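Local coordinates for protein Dph2 (Pyrococcus horikoshii, PDB 3LZD) that catalyses the first step of diphthamide biosynthesis, using a [4Fe-4S] cluster to transfer a 3-amino-3-carboxypropyl group from S-adenosylmethionine onto a histidine of elongation factor 2, at residues A[55-61]-A[107-113]; A[117-122]-A[373-377]; A[315-320]-A[334-340]. All blocks are in the same frame, centred on the assembly; numbering follows the deposited sequence.

Contact 1 of 3, residues A[55-61]-A[107-113]; sequences AKRVLIQ and CDALIHL
Val-58 settles its CG2 methyl over the carbonyl O of Ala-109, 3.0 Å away, as the small alanine CB permits; the same methyl lies 3.7 Å from CG1 of Ile-111. CG2 gets there by standing anti to the backbone N, on the carbonyl side. Behind it, the CB atoms of Ala-55 and Ala-109 meet at 4.2 Å and keep this end of the face low; Leu-50 of helix 43-52 touches both. Further along, Ile-60 and Ile-111 run side by side, CG1 of Ile-60 being 4.0 Å from CB of Ile-111, while CG2 of Ile-60 meets CD1 of Leu-113. Helix 67-78 packs on this raised end through Leu-73 and Leu-77.

The other face carries Leu-59, Leu-110, Gln-61 and His-112. Leu-59 rests its CB against SG of Cys-107 at 3.8 Å, with CD2 of Leu-110 on its other flank. The Gln-61 amide stands 82° to the His-112 ring, and ND1 of His-112 donates to OE1 of Gln-61 at 3.1 Å. That bond is straight at the hydrogen and lies in the ring plane, but arrives from above the amide plane; OE1 also accepts from the backbone N of Ala-98, and NE2 of His-112 bonds His-115.

Where the strands start, OD1 of Asp-108 takes a nearly linear bond from the backbone N of Lys-56 at 2.6 Å. Such parallel pairing builds the core of an alpha/beta sheet of order 2-1-3-4, helices 43-52 and 67-78 covering the Val-58 face, Gln-61 and His-112 at the C-terminal strand ends on the other, toward the cluster.

Contact 2 of 3, residues A[117-122]-A[373-377]; sequences YMKLPL and SIHST
Tyr-117 lays its ring flat over the imidazole of His-375, a face-to-face stack with centroids 3.5 Å apart and planes 6° from parallel. It ties the connection between strands 109-114 and 126-130 to the C-terminal strand 373-375, the antiparallel edge strand of the mixed alpha/beta sheet. The overlap is nearly complete: ND1 of His-375 sits over the middle of the phenol, and CG of Tyr-117 over the middle of the imidazole. A chi1 of 172° swings the phenol away from the backbone N and over toward strand 373-375. Phe-128 meets Tyr-117 edge-to-face, and Glu-368 fixes the imidazole's rotation by a hydrogen bond to NE2.

CD1 of Leu-122 fills in beside the stack, 3.8 Å from CB of His-375. A leucine in place of Tyr-117, with neither ring nor hydroxyl, would probably leave the imidazole without its stacking partner and the loop at Leu-120, whose N gives OH a weak bond, less tied. Thr-377, the last residue modelled, is poorly ordered, so the 2.5 Å bond from N of Leu-122 to its OG1 is doubtful. At the other end, a water accepts from N of Tyr-117 at 2.8 Å and lies 2.6 Å from OG of Ser-373.

Contact 3 of 3, residues A[315-320]-A[334-340]; sequences FEAYVV and WRKPVLT
NZ of Lys-336 is held by two backbone carbonyls: it donates to O of Phe-315 at 3.1 Å, approaching almost in line with that C=O bond, and more weakly to O of Phe-313. The lysine reaches this spot on a chain extended beyond CG, which runs past the rim of Tyr-318 so that CD of Lys-336 touches CE1 of the phenol at 3.9 Å, near the ring plane.

Between the backbones, N of Tyr-318 binds O of Pro-337, N of Leu-339 binds O of Tyr-318 at 2.8 Å, and N of Val-320 binds O of Leu-339. The outer side of the short strand is satisfied too, since Gln-257 and Arg-254 bond N and O of Val-338.

On the face of Tyr-318 and Val-338, Trp-334 turns the edge of its six-membered ring toward the phenol face in an offset edge-to-face pair, planes 65° apart, with CZ3 lying 3.9 Å from CB of Tyr-318. CG2 of Val-338 presses on one indole face, toward its rim, and is squeezed to 3.4 Å from CG2 of Val-320, a tight fit.

Thr-340 then N-caps helix 341-347. Strand 317-320, helix 325-328 and the parallel edge strand 338-339 together form a beta-alpha-beta unit, whose first strand runs toward cluster ligand Cys-323.

Contacts 1 and 2 both reach the same sheet, their centres 13 Å apart: the chain leaves 107-113 and almost at once enters 117-122. Contact 3 lies in a separate parallel sheet, its centre 37 Å from that of contact 1 and 33 Å from that of contact 2, and it is nested within the long loop that contact 2 closes. The two sheets flank the [4Fe-4S] cluster. The side chains of His-112, Leu-120 and Val-320, one from each contact, each lie about 9 Å from the bound iron/sulfur cluster. Contact 1 closes the loop that carries Cys-95, contact 3 the one with Cys-323, while Cys-199, like Cys-323, falls within the long span closed by contact 2.

Contact 1 of 3, residues A[55-61]-A[107-113]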
loop_
_atom_site.group_PDB
_atom_site.type_symbol
_atom_site.label_atom_id
_atom_site.label_comp_id
_atom_site.label_asym_id
_atom_site.label_seq_id
_atom_site.Cartn_x
_atom_site.Cartn_y
_atom_site.Cartn_z
ATOM N N ALA A 55 -1.285 0.949 28.469
ATOM C CA ALA A 55 -1.111 0.281 27.188
ATOM C C ALA A 55 -0.297 -1.001 27.325
ATOM O O ALA A 55 0.738 -1.028 27.994
ATOM C CB ALA A 55 -0.437 1.235 26.185
ATOM N N LYS A 56 -0.776 -2.061 26.682
ATOM C CA LYS A 56 -0.104 -3.352 26.714
ATOM C C LYS A 56 0.487 -3.757 25.365
ATOM O O LYS A 56 1.470 -4.494 25.309
ATOM C CB LYS A 56 -1.081 -4.440 27.164
ATOM C CG LYS A 56 -0.973 -4.829 28.633
ATOM C CD LYS A 56 -1.488 -3.745 29.563
ATOM C CE LYS A 56 -1.482 -4.246 31.002
ATOM N NZ LYS A 56 -1.964 -3.222 31.966
ATOM N N ARG A 57 -0.115 -3.282 24.282
ATOM C CA ARG A 57 0.339 -3.631 22.937
ATOM C C ARG A 57 0.373 -2.365 22.079
ATOM O O ARG A 57 -0.657 -1.717 21.869
ATOM C CB ARG A 57 -0.625 -4.667 22.332
ATOM C CG ARG A 57 -0.219 -5.239 20.982
ATOM C CD ARG A 57 -1.285 -6.194 20.400
ATOM N NE ARG A 57 -1.298 -7.536 20.996
ATOM C CZ ARG A 57 -2.042 -7.912 22.039
ATOM N NH1 ARG A 57 -2.863 -7.051 22.636
ATOM N NH2 ARG A 57 -1.978 -9.164 22.482
ATOM N N VAL A 58 1.552 -2.016 21.573
ATOM C CA VAL A 58 1.667 -0.801 20.770
ATOM C C VAL A 58 2.304 -1.024 19.399
ATOM O O VAL A 58 3.125 -1.922 19.220
ATOM C CB VAL A 58 2.471 0.282 21.544
ATOM C CG1 VAL A 58 3.928 -0.128 21.649
ATOM C CG2 VAL A 58 2.334 1.635 20.858
ATOM N N LEU A 59 1.894 -0.204 18.432
ATOM C CA LEU A 59 2.422 -0.266 17.074
ATOM C C LEU A 59 3.328 0.953 16.877
ATOM O O LEU A 59 2.960 2.070 17.244
ATOM C CB LEU A 59 1.280 -0.213 16.057
ATOM C CG LEU A 59 1.708 -0.234 14.582
ATOM C CD1 LEU A 59 2.288 -1.609 14.225
ATOM C CD2 LEU A 59 0.508 0.093 13.689
ATOM N N ILE A 60 4.501 0.748 16.291
ATOM C CA ILE A 60 5.421 1.861 16.075
ATOM C C ILE A 60 5.675 2.134 14.597
ATOM O O ILE A 60 6.168 1.252 13.894
ATOM C CB ILE A 60 6.802 1.578 16.709
ATOM C CG1 ILE A 60 6.654 1.282 18.204
ATOM C CG2 ILE A 60 7.723 2.785 16.506
ATOM C CD1 ILE A 60 7.989 1.053 18.912
ATOM N N GLN A 61 5.343 3.325 14.107
ATOM C CA GLN A 61 5.659 3.606 12.709
ATOM C C GLN A 61 6.899 4.481 12.660
ATOM O O GLN A 61 7.201 5.188 13.616
ATOM C CB GLN A 61 4.496 4.266 11.934
ATOM C CG GLN A 61 3.506 5.043 12.701
ATOM C CD GLN A 61 2.382 5.586 11.819
ATOM O OE1 GLN A 61 1.415 6.127 12.324
ATOM N NE2 GLN A 61 2.521 5.456 10.499
ATOM N N CYS A 107 -3.700 -3.208 18.843
ATOM C CA CYS A 107 -2.767 -2.422 19.634
ATOM C C CYS A 107 -3.619 -1.373 20.325
ATOM O O CYS A 107 -4.558 -0.826 19.730
ATOM C CB CYS A 107 -1.718 -1.746 18.749
ATOM S SG CYS A 107 -0.589 -2.902 17.989
ATOM N N ASP A 108 -3.313 -1.093 21.584
ATOM C CA ASP A 108 -4.084 -0.104 22.304
ATOM C C ASP A 108 -3.469 1.280 22.151
ATOM O O ASP A 108 -3.995 2.258 22.663
ATOM C CB ASP A 108 -4.198 -0.507 23.774
ATOM C CG ASP A 108 -2.894 -1.012 24.334
ATOM O OD1 ASP A 108 -2.926 -1.799 25.306
ATOM O OD2 ASP A 108 -1.838 -0.616 23.801
ATOM N N ALA A 109 -2.358 1.367 21.433
ATOM C CA ALA A 109 -1.714 2.663 21.223
ATOM C C ALA A 109 -0.764 2.630 20.034
ATOM O O ALA A 109 -0.328 1.563 19.586
ATOM C CB ALA A 109 -0.964 3.100 22.490
ATOM N N LEU A 110 -0.447 3.817 19.534
ATOM C CA LEU A 110 0.428 3.970 18.379
ATOM C C LEU A 110 1.575 4.935 18.708
ATOM O O LEU A 110 1.363 5.965 19.352
ATOM C CB LEU A 110 -0.394 4.555 17.223
ATOM C CG LEU A 110 -0.051 4.413 15.730
ATOM C CD1 LEU A 110 -0.223 5.773 15.076
ATOM C CD2 LEU A 110 1.344 3.864 15.501
ATOM N N ILE A 111 2.788 4.599 18.294
ATOM C CA ILE A 111 3.908 5.509 18.492
ATOM C C ILE A 111 4.278 5.948 17.079
ATOM O O ILE A 111 4.561 5.119 16.222
ATOM C CB ILE A 111 5.125 4.827 19.150
ATOM C CG1 ILE A 111 4.759 4.356 20.556
ATOM C CG2 ILE A 111 6.288 5.830 19.257
ATOM C CD1 ILE A 111 5.922 3.699 21.297
ATOM N N HIS A 112 4.247 7.253 16.834
ATOM C CA HIS A 112 4.559 7.782 15.508
ATOM C C HIS A 112 5.907 8.500 15.557
ATOM O O HIS A 112 6.002 9.629 16.047
ATOM C CB HIS A 112 3.461 8.750 15.074
ATOM C CG HIS A 112 3.649 9.285 13.690
ATOM N ND1 HIS A 112 3.093 8.687 12.580
ATOM C CD2 HIS A 112 4.363 10.340 13.232
ATOM C CE1 HIS A 112 3.457 9.351 11.497
ATOM N NE2 HIS A 112 4.229 10.358 11.865
ATOM N N LEU A 113 6.953 7.855 15.057
ATOM C CA LEU A 113 8.277 8.475 15.114
ATOM C C LEU A 113 8.581 9.423 13.970
ATOM O O LEU A 113 8.088 9.244 12.853
ATOM C CB LEU A 113 9.369 7.406 15.124
ATOM C CG LEU A 113 9.363 6.373 16.253
ATOM C CD1 LEU A 113 10.541 5.424 16.044
ATOM C CD2 LEU A 113 9.473 7.068 17.604
#

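Contact 2 of 3, residues A[117-122]-A[373-377]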
loop_
_atom_site.group_PDB
_atom_site.type_symbol
_atom_site.label_atom_id
_atom_site.label_comp_id
_atom_site.label_asym_id
_atom_site.label_seq_id
_atom_site.Cartn_x
_atom_site.Cartn_y
_atom_site.Cartn_z
ATOM N N TYR A 117 2.468 16.085 15.483
ATOM C CA TYR A 117 1.039 15.970 15.232
ATOM C C TYR A 117 0.401 17.018 14.339
ATOM O O TYR A 117 0.704 18.203 14.453
ATOM C CB TYR A 117 0.314 15.994 16.586
ATOM C CG TYR A 117 -1.195 16.064 16.507
ATOM C CD1 TYR A 117 -1.958 14.907 16.365
ATOM C CD2 TYR A 117 -1.862 17.284 16.609
ATOM C CE1 TYR A 117 -3.355 14.956 16.336
ATOM C CE2 TYR A 117 -3.259 17.351 16.571
ATOM C CZ TYR A 117 -4.000 16.176 16.435
ATOM O OH TYR A 117 -5.382 16.220 16.388
ATOM N N MET A 118 -0.496 16.570 13.463
ATOM C CA MET A 118 -1.288 17.472 12.624
ATOM C C MET A 118 -2.731 17.048 12.936
ATOM O O MET A 118 -3.001 15.860 13.134
ATOM C CB MET A 118 -0.979 17.333 11.123
ATOM C CG MET A 118 -1.343 16.016 10.429
ATOM S SD MET A 118 -1.402 16.292 8.611
ATOM C CE MET A 118 0.364 16.718 8.306
ATOM N N LYS A 119 -3.652 18.001 13.005
ATOM C CA LYS A 119 -5.030 17.674 13.356
ATOM C C LYS A 119 -5.700 16.617 12.481
ATOM O O LYS A 119 -5.835 16.775 11.270
ATOM C CB LYS A 119 -5.880 18.940 13.386
ATOM C CG LYS A 119 -7.270 18.722 13.971
ATOM C CD LYS A 119 -7.731 19.961 14.729
ATOM C CE LYS A 119 -9.186 19.856 15.182
ATOM N NZ LYS A 119 -10.136 19.835 14.029
ATOM N N LEU A 120 -6.116 15.535 13.126
ATOM C CA LEU A 120 -6.776 14.416 12.460
ATOM C C LEU A 120 -7.421 13.521 13.493
ATOM O O LEU A 120 -6.925 13.394 14.604
ATOM C CB LEU A 120 -5.767 13.524 11.733
ATOM C CG LEU A 120 -4.920 13.960 10.557
ATOM C CD1 LEU A 120 -4.009 12.789 10.171
ATOM C CD2 LEU A 120 -5.831 14.384 9.399
ATOM N N PRO A 121 -8.524 12.863 13.135
ATOM C CA PRO A 121 -9.106 11.986 14.158
ATOM C C PRO A 121 -8.190 10.762 14.272
ATOM O O PRO A 121 -7.640 10.299 13.274
ATOM C CB PRO A 121 -10.478 11.647 13.580
ATOM C CG PRO A 121 -10.245 11.733 12.075
ATOM C CD PRO A 121 -9.390 12.966 11.949
ATOM N N LEU A 122 -8.001 10.258 15.484
ATOM C CA LEU A 122 -7.150 9.094 15.720
ATOM C C LEU A 122 -7.954 8.005 16.447
ATOM O O LEU A 122 -8.657 8.293 17.414
ATOM C CB LEU A 122 -5.943 9.505 16.570
ATOM C CG LEU A 122 -5.038 10.568 15.930
ATOM C CD1 LEU A 122 -4.145 11.186 16.988
ATOM C CD2 LEU A 122 -4.216 9.935 14.804
ATOM N N SER A 373 4.380 14.340 22.183
ATOM C CA SER A 373 3.020 14.778 22.467
ATOM C C SER A 373 2.155 13.530 22.411
ATOM O O SER A 373 2.522 12.549 21.765
ATOM C CB SER A 373 2.528 15.764 21.409
ATOM O OG SER A 373 2.393 15.107 20.160
ATOM N N ILE A 374 1.020 13.565 23.093
ATOM C CA ILE A 374 0.124 12.428 23.077
ATOM C C ILE A 374 -1.251 12.956 22.751
ATOM O O ILE A 374 -1.717 13.916 23.358
ATOM C CB ILE A 374 0.113 11.673 24.424
ATOM C CG1 ILE A 374 -0.831 10.470 24.318
ATOM C CG2 ILE A 374 -0.295 12.601 25.554
ATOM C CD1 ILE A 374 -0.548 9.368 25.332
ATOM N N HIS A 375 -1.877 12.342 21.754
ATOM C CA HIS A 375 -3.194 12.748 21.298
ATOM C C HIS A 375 -4.139 11.559 21.241
ATOM O O HIS A 375 -3.713 10.413 21.081
ATOM C CB HIS A 375 -3.100 13.364 19.900
ATOM C CG HIS A 375 -2.378 14.675 19.857
ATOM N ND1 HIS A 375 -3.037 15.889 19.865
ATOM C CD2 HIS A 375 -1.054 14.964 19.826
ATOM C CE1 HIS A 375 -2.148 16.868 19.846
ATOM N NE2 HIS A 375 -0.938 16.334 19.825
ATOM N N SER A 376 -5.427 11.852 21.364
ATOM C CA SER A 376 -6.476 10.846 21.303
ATOM C C SER A 376 -7.739 11.629 20.995
ATOM O O SER A 376 -8.175 12.460 21.794
ATOM C CB SER A 376 -6.595 10.101 22.639
ATOM O OG SER A 376 -6.662 11.006 23.728
ATOM N N THR A 377 -8.307 11.382 19.820
ATOM C CA THR A 377 -9.509 12.091 19.394
ATOM C C THR A 377 -10.784 11.278 19.609
ATOM O O THR A 377 -10.697 10.246 20.306
ATOM C CB THR A 377 -9.416 12.458 17.907
ATOM O OG1 THR A 377 -9.600 11.276 17.122
ATOM C CG2 THR A 377 -8.039 13.070 17.589
HETATM O O HOH W 1 3.207 16.583 18.178
#

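Contact 3 of 3, residues A[315-320]-A[334-340]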
loop_
_atom_site.group_PDB
_atom_site.type_symbol
_atom_site.label_atom_id
_atom_site.label_comp_id
_atom_site.label_asym_id
_atom_site.label_seq_id
_atom_site.Cartn_x
_atom_site.Cartn_y
_atom_site.Cartn_z
ATOM N N PHE A 315 -6.813 5.578 -19.289
ATOM C CA PHE A 315 -6.646 7.020 -19.084
ATOM C C PHE A 315 -5.386 7.568 -19.731
ATOM O O PHE A 315 -4.329 6.938 -19.679
ATOM C CB PHE A 315 -6.672 7.329 -17.586
ATOM C CG PHE A 315 -7.847 6.730 -16.901
ATOM C CD1 PHE A 315 -9.135 7.081 -17.292
ATOM C CD2 PHE A 315 -7.679 5.729 -15.951
ATOM C CE1 PHE A 315 -10.242 6.438 -16.756
ATOM C CE2 PHE A 315 -8.786 5.076 -15.403
ATOM C CZ PHE A 315 -10.068 5.429 -15.810
ATOM N N GLU A 316 -5.519 8.751 -20.335
ATOM C CA GLU A 316 -4.427 9.416 -21.049
ATOM C C GLU A 316 -3.682 10.408 -20.183
ATOM O O GLU A 316 -2.520 10.705 -20.435
ATOM C CB GLU A 316 -4.976 10.161 -22.269
ATOM C CG GLU A 316 -5.742 9.307 -23.264
ATOM C CD GLU A 316 -6.507 10.157 -24.273
ATOM O OE1 GLU A 316 -7.722 10.390 -24.069
ATOM O OE2 GLU A 316 -5.885 10.607 -25.259
ATOM N N ALA A 317 -4.369 10.956 -19.189
ATOM C CA ALA A 317 -3.755 11.913 -18.267
ATOM C C ALA A 317 -4.305 11.686 -16.863
ATOM O O ALA A 317 -5.380 11.125 -16.687
ATOM C CB ALA A 317 -4.038 13.340 -18.706
ATOM N N TYR A 318 -3.565 12.129 -15.860
ATOM C CA TYR A 318 -4.024 11.944 -14.499
ATOM C C TYR A 318 -4.034 13.242 -13.717
ATOM O O TYR A 318 -3.322 14.193 -14.050
ATOM C CB TYR A 318 -3.145 10.916 -13.783
ATOM C CG TYR A 318 -3.369 9.499 -14.262
ATOM C CD1 TYR A 318 -2.543 8.915 -15.222
ATOM C CD2 TYR A 318 -4.438 8.758 -13.775
ATOM C CE1 TYR A 318 -2.792 7.618 -15.688
ATOM C CE2 TYR A 318 -4.695 7.478 -14.222
ATOM C CZ TYR A 318 -3.876 6.911 -15.176
ATOM O OH TYR A 318 -4.175 5.642 -15.607
ATOM N N VAL A 319 -4.881 13.281 -12.696
ATOM C CA VAL A 319 -4.970 14.430 -11.812
ATOM C C VAL A 319 -4.870 13.836 -10.420
ATOM O O VAL A 319 -5.705 13.016 -10.020
ATOM C CB VAL A 319 -6.319 15.174 -11.908
ATOM C CG1 VAL A 319 -6.306 16.361 -10.949
ATOM C CG2 VAL A 319 -6.560 15.648 -13.327
ATOM N N VAL A 320 -3.834 14.228 -9.695
ATOM C CA VAL A 320 -3.643 13.734 -8.352
ATOM C C VAL A 320 -4.234 14.749 -7.403
ATOM O O VAL A 320 -3.810 15.908 -7.366
ATOM C CB VAL A 320 -2.143 13.534 -8.018
ATOM C CG1 VAL A 320 -1.981 13.115 -6.566
ATOM C CG2 VAL A 320 -1.560 12.472 -8.919
ATOM N N TRP A 334 6.141 8.841 -13.754
ATOM C CA TRP A 334 4.890 8.993 -14.495
ATOM C C TRP A 334 5.123 9.064 -15.995
ATOM O O TRP A 334 5.720 10.017 -16.492
ATOM C CB TRP A 334 4.152 10.246 -14.019
ATOM C CG TRP A 334 3.655 10.110 -12.624
ATOM C CD1 TRP A 334 4.392 10.185 -11.480
ATOM C CD2 TRP A 334 2.330 9.768 -12.230
ATOM N NE1 TRP A 334 3.603 9.898 -10.390
ATOM C CE2 TRP A 334 2.331 9.638 -10.825
ATOM C CE3 TRP A 334 1.138 9.554 -12.927
ATOM C CZ2 TRP A 334 1.186 9.300 -10.104
ATOM C CZ3 TRP A 334 -0.003 9.221 -12.209
ATOM C CH2 TRP A 334 0.035 9.097 -10.809
ATOM N N ARG A 335 4.640 8.051 -16.710
ATOM C CA ARG A 335 4.815 7.973 -18.156
ATOM C C ARG A 335 3.749 8.747 -18.928
ATOM O O ARG A 335 3.858 8.924 -20.139
ATOM C CB ARG A 335 4.828 6.503 -18.600
ATOM C CG ARG A 335 5.824 5.621 -17.840
ATOM C CD ARG A 335 7.254 6.127 -17.959
ATOM N NE ARG A 335 7.698 6.165 -19.350
ATOM C CZ ARG A 335 8.871 6.642 -19.753
ATOM N NH1 ARG A 335 9.737 7.127 -18.872
ATOM N NH2 ARG A 335 9.178 6.638 -21.044
ATOM N N LYS A 336 2.713 9.189 -18.224
ATOM C CA LYS A 336 1.642 9.978 -18.826
ATOM C C LYS A 336 1.591 11.282 -18.041
ATOM O O LYS A 336 2.026 11.330 -16.890
ATOM C CB LYS A 336 0.303 9.248 -18.704
ATOM C CG LYS A 336 0.215 7.973 -19.522
ATOM C CD LYS A 336 -1.012 7.179 -19.132
ATOM C CE LYS A 336 -1.036 5.810 -19.788
ATOM N NZ LYS A 336 -2.019 4.915 -19.103
ATOM N N PRO A 337 1.079 12.364 -18.649
ATOM C CA PRO A 337 1.019 13.627 -17.907
ATOM C C PRO A 337 0.187 13.500 -16.633
ATOM O O PRO A 337 -0.905 12.909 -16.635
ATOM C CB PRO A 337 0.396 14.589 -18.915
ATOM C CG PRO A 337 -0.459 13.701 -19.751
ATOM C CD PRO A 337 0.406 12.484 -19.954
ATOM N N VAL A 338 0.717 14.032 -15.536
ATOM C CA VAL A 338 0.021 13.995 -14.252
ATOM C C VAL A 338 -0.020 15.422 -13.693
ATOM O O VAL A 338 1.008 16.086 -13.599
ATOM C CB VAL A 338 0.723 13.011 -13.269
ATOM C CG1 VAL A 338 2.175 13.417 -13.050
ATOM C CG2 VAL A 338 -0.045 12.953 -11.954
ATOM N N LEU A 339 -1.218 15.887 -13.341
ATOM C CA LEU A 339 -1.419 17.259 -12.855
ATOM C C LEU A 339 -2.062 17.394 -11.472
ATOM O O LEU A 339 -2.602 16.427 -10.917
ATOM C CB LEU A 339 -2.326 18.010 -13.832
ATOM C CG LEU A 339 -2.133 17.943 -15.356
ATOM C CD1 LEU A 339 -3.356 18.569 -16.015
ATOM C CD2 LEU A 339 -0.882 18.671 -15.774
ATOM N N THR A 340 -2.016 18.616 -10.938
ATOM C CA THR A 340 -2.657 18.928 -9.661
ATOM C C THR A 340 -4.030 19.530 -10.009
ATOM O O THR A 340 -4.272 19.937 -11.159
ATOM C CB THR A 340 -1.912 20.008 -8.865
ATOM O OG1 THR A 340 -2.047 21.266 -9.543
ATOM C CG2 THR A 340 -0.442 19.653 -8.705
#